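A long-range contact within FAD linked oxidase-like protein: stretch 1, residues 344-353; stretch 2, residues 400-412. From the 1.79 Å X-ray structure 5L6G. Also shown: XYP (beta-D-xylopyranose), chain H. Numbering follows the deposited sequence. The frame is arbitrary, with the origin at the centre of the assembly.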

ATOM      1  N   SER A 344      -8.909  -9.422   3.868  1.00 10.19           N
ATOM      2  CA  SER A 344      -8.729  -8.736   2.598  1.00 10.03           C
ATOM      3  C   SER A 344      -7.840  -9.518   1.660  1.00 10.16           C
ATOM      4  O   SER A 344      -6.986 -10.293   2.086  1.00 10.23           O
ATOM      5  CB  SER A 344      -8.170  -7.333   2.832  1.00  9.91           C
ATOM      6  OG  SER A 344      -7.839  -6.689   1.624  1.00  9.95           O
ATOM      7  N   LYS A 345      -8.103  -9.356   0.370  1.00 10.05           N
ATOM      8  CA  LYS A 345      -7.274  -9.930  -0.668  1.00  9.96           C
ATOM      9  C   LYS A 345      -7.007  -8.842  -1.693  1.00  9.93           C
ATOM     10  O   LYS A 345      -7.639  -7.754  -1.691  1.00 10.02           O
ATOM     11  CB  LYS A 345      -7.951 -11.141  -1.319  1.00 10.08           C
ATOM     12  CG  LYS A 345      -8.224 -12.301  -0.378  1.00 10.25           C
ATOM     13  CD  LYS A 345      -8.696 -13.569  -1.089  1.00 10.40           C
ATOM     14  CE  LYS A 345      -7.568 -14.402  -1.689  1.00 10.55           C
ATOM     15  NZ  LYS A 345      -6.772 -15.214  -0.721  1.00 10.77           N
ATOM     16  N   SER A 346      -6.030  -9.119  -2.544  1.00  9.98           N
ATOM     17  CA  SER A 346      -5.724  -8.247  -3.642  1.00 10.02           C
ATOM     18  C   SER A 346      -5.471  -9.043  -4.897  1.00 10.10           C
ATOM     19  O   SER A 346      -5.347 -10.291  -4.872  1.00 10.22           O
ATOM     20  CB  SER A 346      -4.469  -7.448  -3.299  1.00  9.99           C
ATOM     21  OG  SER A 346      -3.320  -8.251  -3.431  1.00 10.31           O
ATOM     22  N   LEU A 347      -5.392  -8.310  -5.996  1.00  9.92           N
ATOM     23  CA  LEU A 347      -4.995  -8.844  -7.255  1.00 10.46           C
ATOM     24  C   LEU A 347      -4.433  -7.715  -8.098  1.00 10.46           C
ATOM     25  O   LEU A 347      -4.762  -6.535  -7.909  1.00 10.12           O
ATOM     26  CB  LEU A 347      -6.191  -9.429  -8.024  1.00 11.05           C
ATOM     27  CG  LEU A 347      -6.582 -10.893  -7.909  1.00 11.67           C
ATOM     28  CD1 LEU A 347      -7.805 -11.098  -8.789  1.00 12.05           C
ATOM     29  CD2 LEU A 347      -5.491 -11.828  -8.351  1.00 11.93           C
ATOM     30  N   VAL A 348      -3.577  -8.125  -9.019  1.00 10.82           N
ATOM     31  CA  VAL A 348      -3.189  -7.333 -10.169  1.00 10.68           C
ATOM     32  C   VAL A 348      -3.499  -8.232 -11.350  1.00 10.62           C
ATOM     33  O   VAL A 348      -3.167  -9.420 -11.332  1.00 10.66           O
ATOM     34  CB  VAL A 348      -1.696  -7.002 -10.145  1.00 10.85           C
ATOM     35  CG1 VAL A 348      -1.277  -6.267 -11.414  1.00 11.10           C
ATOM     36  CG2 VAL A 348      -1.378  -6.161  -8.914  1.00 10.70           C
ATOM     37  N   THR A 349      -4.187  -7.704 -12.349  1.00 10.31           N
ATOM     38  CA  THR A 349      -4.499  -8.491 -13.516  1.00 10.50           C
ATOM     39  C   THR A 349      -4.275  -7.669 -14.788  1.00 10.87           C
ATOM     40  O   THR A 349      -4.243  -6.427 -14.780  1.00 10.89           O
ATOM     41  CB  THR A 349      -5.969  -9.011 -13.559  1.00 10.39           C
ATOM     42  OG1 THR A 349      -6.869  -7.954 -13.934  1.00 10.15           O
ATOM     43  CG2 THR A 349      -6.446  -9.677 -12.277  1.00 10.21           C
ATOM     44  N   SER A 350      -4.136  -8.401 -15.876  1.00 11.30           N
ATOM     45  CA  SER A 350      -4.278  -7.860 -17.221  1.00 11.66           C
ATOM     46  C   SER A 350      -5.744  -7.528 -17.469  1.00 11.50           C
ATOM     47  O   SER A 350      -6.577  -7.618 -16.565  1.00 11.13           O
ATOM     48  CB  SER A 350      -3.818  -8.926 -18.213  1.00 12.20           C
ATOM     49  OG  SER A 350      -4.603 -10.107 -18.053  1.00 12.57           O
ATOM     50  N   ALA A 351      -6.074  -7.153 -18.700  1.00 11.82           N
ATOM     51  CA  ALA A 351      -7.467  -7.222 -19.130  1.00 11.87           C
ATOM     52  C   ALA A 351      -7.965  -8.660 -18.912  1.00 11.98           C
ATOM     53  O   ALA A 351      -7.195  -9.610 -18.930  1.00 12.11           O
ATOM     54  CB  ALA A 351      -7.618  -6.806 -20.577  1.00 12.41           C
ATOM     55  N   LEU A 352      -9.254  -8.803 -18.677  1.00 12.09           N
ATOM     56  CA  LEU A 352      -9.848 -10.096 -18.378  1.00 12.41           C
ATOM     57  C   LEU A 352     -10.567 -10.640 -19.608  1.00 13.22           C
ATOM     58  O   LEU A 352     -11.313  -9.917 -20.255  1.00 13.47           O
ATOM     59  CB  LEU A 352     -10.847  -9.924 -17.236  1.00 12.14           C
ATOM     60  CG  LEU A 352     -10.240  -9.385 -15.938  1.00 11.82           C
ATOM     61  CD1 LEU A 352     -11.285  -9.280 -14.847  1.00 11.72           C
ATOM     62  CD2 LEU A 352      -9.090 -10.247 -15.501  1.00 11.72           C
ATOM     63  N   PRO A 353     -10.338 -11.912 -19.943  1.00 13.92           N
ATOM     64  CA  PRO A 353     -11.122 -12.502 -20.990  1.00 14.64           C
ATOM     65  C   PRO A 353     -12.605 -12.558 -20.577  1.00 14.95           C
ATOM     66  O   PRO A 353     -12.906 -12.626 -19.384  1.00 14.89           O
ATOM     67  CB  PRO A 353     -10.495 -13.884 -21.178  1.00 15.14           C
ATOM     68  CG  PRO A 353      -9.699 -14.158 -19.989  1.00 14.62           C
ATOM     69  CD  PRO A 353      -9.397 -12.859 -19.319  1.00 13.93           C
ATOM     70  N   ALA A 400       6.813  -5.167  -8.904  1.00 11.80           N
ATOM     71  CA  ALA A 400       6.773  -6.075 -10.053  1.00 12.26           C
ATOM     72  C   ALA A 400       5.870  -5.652 -11.198  1.00 12.44           C
ATOM     73  O   ALA A 400       5.968  -6.177 -12.303  1.00 13.58           O
ATOM     74  CB  ALA A 400       6.382  -7.482  -9.596  1.00 12.29           C
ATOM     75  N   PHE A 401       4.960  -4.738 -10.932  1.00 11.89           N
ATOM     76  CA  PHE A 401       3.806  -4.567 -11.801  1.00 11.60           C
ATOM     77  C   PHE A 401       3.855  -3.267 -12.589  1.00 11.88           C
ATOM     78  O   PHE A 401       3.128  -2.322 -12.297  1.00 11.95           O
ATOM     79  CB  PHE A 401       2.545  -4.709 -10.964  1.00 10.99           C
ATOM     80  CG  PHE A 401       2.541  -5.962 -10.125  1.00 10.53           C
ATOM     81  CD1 PHE A 401       2.554  -7.206 -10.729  1.00 10.74           C
ATOM     82  CD2 PHE A 401       2.548  -5.904  -8.762  1.00  9.99           C
ATOM     83  CE1 PHE A 401       2.575  -8.366  -9.974  1.00 10.66           C
ATOM     84  CE2 PHE A 401       2.566  -7.063  -7.998  1.00  9.89           C
ATOM     85  CZ  PHE A 401       2.577  -8.289  -8.598  1.00 10.16           C
ATOM     86  N   ARG A 402       4.706  -3.265 -13.610  1.00 12.47           N
ATOM     87  CA  ARG A 402       4.998  -2.077 -14.404  1.00 12.93           C
ATOM     88  C   ARG A 402       4.660  -2.128 -15.887  1.00 13.59           C
ATOM     89  O   ARG A 402       4.887  -1.151 -16.588  1.00 13.71           O
ATOM     90  CB  ARG A 402       6.492  -1.791 -14.285  1.00 13.14           C
ATOM     91  CG  ARG A 402       6.918  -1.524 -12.872  1.00 12.91           C
ATOM     92  CD  ARG A 402       6.223  -0.301 -12.286  1.00 12.62           C
ATOM     93  NE  ARG A 402       6.909   0.138 -11.068  1.00 12.61           N
ATOM     94  CZ  ARG A 402       6.661   1.258 -10.381  1.00 12.54           C
ATOM     95  NH1 ARG A 402       5.736   2.143 -10.766  1.00 12.37           N
ATOM     96  NH2 ARG A 402       7.379   1.509  -9.293  1.00 12.61           N
ATOM     97  N   ASP A 403       4.198  -3.270 -16.374  1.00 13.82           N
ATOM     98  CA  ASP A 403       3.812  -3.433 -17.770  1.00 14.88           C
ATOM     99  C   ASP A 403       2.475  -2.754 -18.055  1.00 14.83           C
ATOM    100  O   ASP A 403       1.472  -3.105 -17.465  1.00 13.66           O
ATOM    101  CB  ASP A 403       3.733  -4.912 -18.132  1.00 15.33           C
ATOM    102  CG  ASP A 403       3.637  -5.126 -19.613  1.00 16.21           C
ATOM    103  OD1 ASP A 403       2.594  -4.778 -20.203  1.00 16.18           O
ATOM    104  OD2 ASP A 403       4.626  -5.605 -20.197  1.00 17.82           O
ATOM    105  N   PRO A 404       2.462  -1.791 -18.988  1.00 15.74           N
ATOM    106  CA  PRO A 404       1.232  -1.019 -19.199  1.00 16.22           C
ATOM    107  C   PRO A 404       0.041  -1.819 -19.762  1.00 17.13           C
ATOM    108  O   PRO A 404      -1.109  -1.376 -19.632  1.00 17.45           O
ATOM    109  CB  PRO A 404       1.663   0.113 -20.145  1.00 16.72           C
ATOM    110  CG  PRO A 404       2.966  -0.311 -20.743  1.00 17.05           C
ATOM    111  CD  PRO A 404       3.563  -1.384 -19.878  1.00 16.50           C
ATOM    112  N   GLU A 405       0.300  -2.976 -20.376  1.00 18.27           N
ATOM    113  CA  GLU A 405      -0.784  -3.848 -20.831  1.00 19.49           C
ATOM    114  C   GLU A 405      -1.045  -5.065 -19.908  1.00 18.08           C
ATOM    115  O   GLU A 405      -2.203  -5.448 -19.667  1.00 17.56           O
ATOM    116  CB  GLU A 405      -0.541  -4.268 -22.283  1.00 22.40           C
ATOM    117  CG  GLU A 405      -0.780  -3.141 -23.285  1.00 25.53           C
ATOM    118  CD  GLU A 405       0.327  -2.103 -23.324  1.00 28.42           C
ATOM    119  OE1 GLU A 405       1.484  -2.488 -23.576  1.00 32.35           O
ATOM    120  OE2 GLU A 405       0.044  -0.885 -23.131  1.00 32.74           O
ATOM    121  N   ARG A 406       0.012  -5.672 -19.392  1.00 16.95           N
ATOM    122  CA  ARG A 406      -0.122  -6.861 -18.552  1.00 16.39           C
ATOM    123  C   ARG A 406      -0.648  -6.505 -17.147  1.00 14.80           C
ATOM    124  O   ARG A 406      -1.345  -7.306 -16.497  1.00 13.93           O
ATOM    125  CB  ARG A 406       1.243  -7.560 -18.466  1.00 17.74           C
ATOM    126  CG  ARG A 406       1.278  -8.936 -17.811  1.00 18.99           C
ATOM    127  CD  ARG A 406       2.723  -9.440 -17.738  1.00 20.37           C
ATOM    128  NE  ARG A 406       3.270  -9.718 -19.069  1.00 22.12           N
ATOM    129  CZ  ARG A 406       2.987 -10.809 -19.786  1.00 23.74           C
ATOM    130  NH1 ARG A 406       2.163 -11.741 -19.310  1.00 24.21           N
ATOM    131  NH2 ARG A 406       3.525 -10.973 -20.995  1.00 24.87           N
ATOM    132  N   HIS A 407      -0.323  -5.298 -16.690  1.00 13.38           N
ATOM    133  CA  HIS A 407      -0.716  -4.847 -15.366  1.00 12.36           C
ATOM    134  C   HIS A 407      -1.648  -3.688 -15.547  1.00 11.90           C
ATOM    135  O   HIS A 407      -1.261  -2.529 -15.490  1.00 11.75           O
ATOM    136  CB  HIS A 407       0.528  -4.506 -14.559  1.00 12.21           C
ATOM    137  CG  HIS A 407       1.458  -5.667 -14.459  1.00 12.38           C
ATOM    138  ND1 HIS A 407       2.762  -5.620 -14.889  1.00 12.67           N
ATOM    139  CD2 HIS A 407       1.234  -6.944 -14.067  1.00 12.25           C
ATOM    140  CE1 HIS A 407       3.321  -6.805 -14.711  1.00 12.83           C
ATOM    141  NE2 HIS A 407       2.419  -7.622 -14.203  1.00 12.51           N
ATOM    142  N   LEU A 408      -2.898  -4.047 -15.791  1.00 11.28           N
ATOM    143  CA  LEU A 408      -3.910  -3.088 -16.192  1.00 11.17           C
ATOM    144  C   LEU A 408      -4.755  -2.619 -15.025  1.00 10.69           C
ATOM    145  O   LEU A 408      -5.158  -1.445 -14.990  1.00 10.74           O
ATOM    146  CB  LEU A 408      -4.827  -3.747 -17.201  1.00 11.35           C
ATOM    147  CG  LEU A 408      -5.799  -2.805 -17.893  1.00 11.66           C
ATOM    148  CD1 LEU A 408      -5.073  -1.670 -18.600  1.00 11.87           C
ATOM    149  CD2 LEU A 408      -6.659  -3.590 -18.871  1.00 12.13           C
ATOM    150  N   PHE A 409      -5.047  -3.552 -14.108  1.00 10.23           N
ATOM    151  CA  PHE A 409      -5.947  -3.314 -12.980  1.00 10.02           C
ATOM    152  C   PHE A 409      -5.292  -3.775 -11.695  1.00 10.02           C
ATOM    153  O   PHE A 409      -4.651  -4.824 -11.651  1.00 10.35           O
ATOM    154  CB  PHE A 409      -7.256  -4.105 -13.097  1.00  9.94           C
ATOM    155  CG  PHE A 409      -8.136  -3.679 -14.229  1.00 10.15           C
ATOM    156  CD1 PHE A 409      -8.532  -2.360 -14.355  1.00 10.11           C
ATOM    157  CD2 PHE A 409      -8.568  -4.600 -15.167  1.00 10.26           C
ATOM    158  CE1 PHE A 409      -9.353  -1.969 -15.382  1.00 10.50           C
ATOM    159  CE2 PHE A 409      -9.365  -4.209 -16.214  1.00 10.62           C
ATOM    160  CZ  PHE A 409      -9.773  -2.892 -16.318  1.00 10.78           C
ATOM    161  N   LEU A 410      -5.500  -2.980 -10.658  1.00 10.15           N
ATOM    162  CA  LEU A 410      -5.180  -3.328  -9.291  1.00 10.12           C
ATOM    163  C   LEU A 410      -6.462  -3.407  -8.485  1.00 10.05           C
ATOM    164  O   LEU A 410      -7.365  -2.556  -8.597  1.00 10.12           O
ATOM    165  CB  LEU A 410      -4.259  -2.269  -8.704  1.00 10.33           C
ATOM    166  CG  LEU A 410      -3.939  -2.273  -7.227  1.00 10.27           C
ATOM    167  CD1 LEU A 410      -3.146  -3.528  -6.917  1.00 10.45           C
ATOM    168  CD2 LEU A 410      -3.162  -1.005  -6.848  1.00 10.42           C
ATOM    169  N   TYR A 411      -6.534  -4.414  -7.633  1.00 10.03           N
ATOM    170  CA  TYR A 411      -7.750  -4.694  -6.903  1.00 10.27           C
ATOM    171  C   TYR A 411      -7.506  -4.773  -5.412  1.00 10.68           C
ATOM    172  O   TYR A 411      -6.489  -5.328  -4.970  1.00 11.24           O
ATOM    173  CB  TYR A 411      -8.319  -6.038  -7.304  1.00 10.08           C
ATOM    174  CG  TYR A 411      -8.585  -6.280  -8.770  1.00 10.04           C
ATOM    175  CD1 TYR A 411      -7.536  -6.486  -9.666  1.00 10.21           C
ATOM    176  CD2 TYR A 411      -9.874  -6.370  -9.248  1.00 10.26           C
ATOM    177  CE1 TYR A 411      -7.757  -6.786 -10.991  1.00 10.36           C
ATOM    178  CE2 TYR A 411     -10.119  -6.669 -10.577  1.00 10.55           C
ATOM    179  CZ  TYR A 411      -9.061  -6.879 -11.448  1.00 10.52           C
ATOM    180  OH  TYR A 411      -9.285  -7.167 -12.770  1.00 10.84           O
ATOM    181  N   GLU A 412      -8.468  -4.247  -4.658  1.00 11.02           N
ATOM    182  CA  GLU A 412      -8.560  -4.477  -3.243  1.00 11.75           C
ATOM    183  C   GLU A 412      -9.915  -5.139  -2.997  1.00 11.64           C
ATOM    184  O   GLU A 412     -10.943  -4.610  -3.422  1.00 11.59           O
ATOM    185  CB  GLU A 412      -8.487  -3.178  -2.444  1.00 12.01           C
ATOM    186  CG  GLU A 412      -8.427  -3.424  -0.942  1.00 12.91           C
ATOM    187  CD  GLU A 412      -8.413  -2.148  -0.120  1.00 14.06           C
ATOM    188  OE1 GLU A 412      -8.618  -1.036  -0.685  1.00 14.20           O
ATOM    189  OE2 GLU A 412      -8.224  -2.271   1.110  1.00 15.39           O
TER
HETATM  190  O1  XYP H 509      -7.255   1.354  -1.511  1.00 35.63           O
HETATM  191  C1  XYP H 509      -7.651   1.895  -0.253  1.00 32.88           C
HETATM  192  C2  XYP H 509      -8.807   2.870  -0.470  1.00 32.75           C
HETATM  193  C3  XYP H 509      -9.402   3.324   0.857  1.00 33.05           C
HETATM  194  C4  XYP H 509      -9.757   2.113   1.716  1.00 32.92           C
HETATM  195  C5  XYP H 509      -8.554   1.174   1.861  1.00 32.40           C
HETATM  196  O2  XYP H 509      -8.300   3.998  -1.184  1.00 27.57           O
HETATM  197  O3  XYP H 509     -10.523   4.197   0.639  1.00 34.47           O
HETATM  198  O4  XYP H 509     -10.126   2.540   3.033  1.00 31.47           O
HETATM  199  O5  XYP H 509      -8.011   0.816   0.594  1.00 34.32           O
HETATM  200  O   HOH W   1      -4.288  -6.470 -20.878  1.00 11.52           O

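Strands 344-349 and 409-412 run antiparallel (173° between their directions), and five of the six direct hydrogen bonds between the stretches join backbone to backbone. In the hydrogen-bonded pair Leu-347/Tyr-411, Tyr-411 N donates to Leu-347 O at 2.8 Å, while the return bond from Leu-347 N to Tyr-411 O is weak at 3.3 Å. The next such pair is more even: Thr-349 N gives to Phe-409 O at 3.0 Å and Phe-409 N to Thr-349 O at 3.1 Å. Thr-349 O also accepts from Leu-408 N at 2.9 Å, so one carbonyl serves two successive amides where the second stretch enters its strand. Between these pairs, CA-H...O contacts supplement the ladder, as from Val-348 CA to Phe-409 O (3.3 Å).

The side-chain hydroxyls extend the pattern. Tyr-411 OH donates to Thr-349 OG1 at 2.8 Å, and OG1 in turn donates to Ser-350 O at 2.7 Å, so the threonine hydroxyl both accepts and donates. Beyond the strands the pairing lapses: Ser-350 N lies 3.1 Å from Arg-406 O, but the angle is too poor for a hydrogen bond. A water then bridges the stretches, accepting from Ala-351 N (2.9 Å to the water O) and donating to Glu-405 O (2.6 Å from the water O). Within the second stretch, Asp-403 OD1 accepts from both Glu-405 N and Arg-406 N, each at 2.9 Å, and His-407 ND1 accepts from Asp-403 N at 3.1 Å, which ties the turn together.

Apolar contacts fill in around this network. Val-348 CG2 sits over one face of the Phe-401 ring, 4.1 Å from its centroid, and 3.7 Å from Leu-410 CD1. On the other sheet face, Leu-347 CB packs 3.6 Å from Tyr-411 CD1.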